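Local atomic coordinates of D-alanyl-D-alanine carboxypeptidase (Vibrio cholerae, PDB entry 5TR7), a protein that probably removes the terminal D-alanine from peptidoglycan precursor peptides, as a penicillin-binding serine carboxypeptidase of the S11 family. Residues V12-H17 / D152-G157. Residues are numbered along the deposited sequence; the frame is centred on the assembly and turned at random.
Sequences VLMDYH and DLALLG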
loop_
_atom_site.group_PDB
_atom_site.type_symbol
_atom_site.label_atom_id
_atom_site.label_comp_id
_atom_site.label_asym_id
_atom_site.label_seq_id
_atom_site.Cartn_x
_atom_site.Cartn_y
_atom_site.Cartn_z
ATOM N N VAL A 12 7.333 3.495 12.469
ATOM C CA VAL A 12 8.390 4.379 12.023
ATOM C C VAL A 12 7.790 5.664 11.547
ATOM O O VAL A 12 6.710 5.666 10.973
ATOM C CB VAL A 12 9.345 3.760 11.000
ATOM C CG1 VAL A 12 8.630 3.335 9.769
ATOM C CG2 VAL A 12 10.408 4.780 10.621
ATOM N N LEU A 13 8.462 6.763 11.812
ATOM C CA LEU A 13 8.017 8.047 11.356
ATOM C C LEU A 13 9.191 8.590 10.616
ATOM O O LEU A 13 10.246 8.676 11.151
ATOM C CB LEU A 13 7.668 8.936 12.522
ATOM C CG LEU A 13 7.401 10.388 12.193
ATOM C CD1 LEU A 13 6.404 10.505 11.082
ATOM C CD2 LEU A 13 6.922 11.129 13.413
ATOM N N MET A 14 8.998 8.972 9.377
ATOM C CA MET A 14 10.088 9.438 8.543
ATOM C C MET A 14 9.801 10.741 7.875
ATOM O O MET A 14 8.695 10.973 7.395
ATOM C CB MET A 14 10.345 8.371 7.474
ATOM C CG MET A 14 11.338 8.735 6.390
ATOM S SD MET A 14 11.480 7.460 5.132
ATOM C CE MET A 14 12.529 6.295 5.991
ATOM N N ASP A 15 10.804 11.598 7.871
ATOM C CA ASP A 15 10.730 12.853 7.122
ATOM C C ASP A 15 10.863 12.475 5.627
ATOM O O ASP A 15 11.849 11.881 5.235
ATOM C CB ASP A 15 11.882 13.786 7.539
ATOM C CG ASP A 15 12.126 14.904 6.549
ATOM O OD1 ASP A 15 11.182 15.453 5.951
ATOM O OD2 ASP A 15 13.305 15.207 6.340
ATOM N N TYR A 16 9.874 12.828 4.819
ATOM C CA TYR A 16 9.876 12.506 3.420
ATOM C C TYR A 16 11.036 13.123 2.704
ATOM O O TYR A 16 11.572 12.497 1.812
ATOM C CB TYR A 16 8.579 12.959 2.688
ATOM C CG TYR A 16 8.680 12.864 1.176
ATOM C CD1 TYR A 16 8.322 11.688 0.506
ATOM C CD2 TYR A 16 9.125 13.934 0.411
ATOM C CE1 TYR A 16 8.452 11.595 -0.856
ATOM C CE2 TYR A 16 9.222 13.842 -0.977
ATOM C CZ TYR A 16 8.887 12.661 -1.593
ATOM O OH TYR A 16 9.014 12.496 -2.976
ATOM N N HIS A 17 11.400 14.362 3.032
ATOM C CA HIS A 17 12.468 15.055 2.305
ATOM C C HIS A 17 13.860 14.407 2.423
ATOM O O HIS A 17 14.443 14.015 1.425
ATOM C CB HIS A 17 12.542 16.544 2.686
ATOM C CG HIS A 17 11.231 17.266 2.532
ATOM N ND1 HIS A 17 10.470 17.194 1.372
ATOM C CD2 HIS A 17 10.548 18.082 3.372
ATOM C CE1 HIS A 17 9.353 17.893 1.531
ATOM N NE2 HIS A 17 9.370 18.430 2.737
ATOM N N ASP A 152 11.220 -0.576 5.898
ATOM C CA ASP A 152 11.133 -0.840 4.461
ATOM C C ASP A 152 9.805 -0.363 3.867
ATOM O O ASP A 152 9.776 0.124 2.744
ATOM C CB ASP A 152 11.349 -2.293 4.135
ATOM C CG ASP A 152 12.809 -2.762 4.381
ATOM O OD1 ASP A 152 13.656 -2.006 4.925
ATOM O OD2 ASP A 152 13.091 -3.901 4.003
ATOM N N LEU A 153 8.724 -0.570 4.612
ATOM C CA LEU A 153 7.427 -0.103 4.168
ATOM C C LEU A 153 7.401 1.443 4.085
ATOM O O LEU A 153 6.816 1.996 3.155
ATOM C CB LEU A 153 6.297 -0.690 5.074
ATOM C CG LEU A 153 6.118 -2.224 4.971
ATOM C CD1 LEU A 153 5.359 -2.800 6.128
ATOM C CD2 LEU A 153 5.419 -2.560 3.681
ATOM N N ALA A 154 8.140 2.132 4.962
ATOM C CA ALA A 154 8.223 3.565 4.885
ATOM C C ALA A 154 8.946 3.989 3.612
ATOM O O ALA A 154 8.543 4.960 2.938
ATOM C CB ALA A 154 8.997 4.088 6.064
ATOM N N LEU A 155 10.057 3.298 3.313
ATOM C CA LEU A 155 10.803 3.590 2.087
ATOM C C LEU A 155 9.870 3.387 0.913
ATOM O O LEU A 155 9.859 4.168 0.016
ATOM C CB LEU A 155 12.023 2.650 1.921
ATOM C CG LEU A 155 13.243 2.837 2.809
ATOM C CD1 LEU A 155 14.286 1.688 2.665
ATOM C CD2 LEU A 155 13.890 4.183 2.571
ATOM N N LEU A 156 9.015 2.369 0.973
ATOM C CA LEU A 156 8.136 2.087 -0.139
ATOM C C LEU A 156 7.095 3.177 -0.329
ATOM O O LEU A 156 6.795 3.575 -1.454
ATOM C CB LEU A 156 7.488 0.711 -0.000
ATOM C CG LEU A 156 6.550 0.237 -1.091
ATOM C CD1 LEU A 156 7.262 0.167 -2.402
ATOM C CD2 LEU A 156 5.963 -1.098 -0.783
ATOM N N GLY A 157 6.514 3.597 0.771
ATOM C CA GLY A 157 5.512 4.683 0.722
ATOM C C GLY A 157 6.172 5.940 0.143
ATOM O O GLY A 157 5.599 6.623 -0.699
#
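M14 reaches from strand 10-15 to helix 150-163 and ends against A154 and L155. Its CB points at the helix but stops 4.7 Å from A154 CB. CG stands anti to the backbone N (chi1 173°) and, with chi2 also extended, carries the chain past the A154 methyl, from which CG lies 5.2 Å. SD comes nearer again, 4.3 Å from A154 CB. A bend at the last torsion (chi3 -78°) then brings the terminal methyl into reach of two helix side chains: M14 CE is 4.2 Å from A154 CB, and M14 CE is also 4.2 Å from L155 CD2. L155 leaves the helix pointing away from the strand, and its end, through CD2, comes back to meet the terminal methyl CE. Two residues earlier on the same face of the strand, V12 sends CG1 to the other contact on the alanine, with V12 CG1 3.8 Å from A154 CB. No hydrogen bond crosses between the two segments. This is a helix-on-sheet layer of the fold shared by penicillin-binding proteins and serine beta-lactamases: strand 10-15 lies within the five-stranded antiparallel sheet, and the axes of strand 12-15 and helix segment 152-157 run 9.0 Å apart at closest approach, crossing at -37°. The small A154 side chain also touches V226 of the adjoining strand 221-230, while P150 and Y151 extend the apolar contact to V12 and M14 respectively. Just beyond the strand, Y16 O accepts a hydrogen bond from Q158 NE2, a polar tie to the same helix. The A154 side chain lies about 12 Å from that of K201, the predicted substrate-binding lysine.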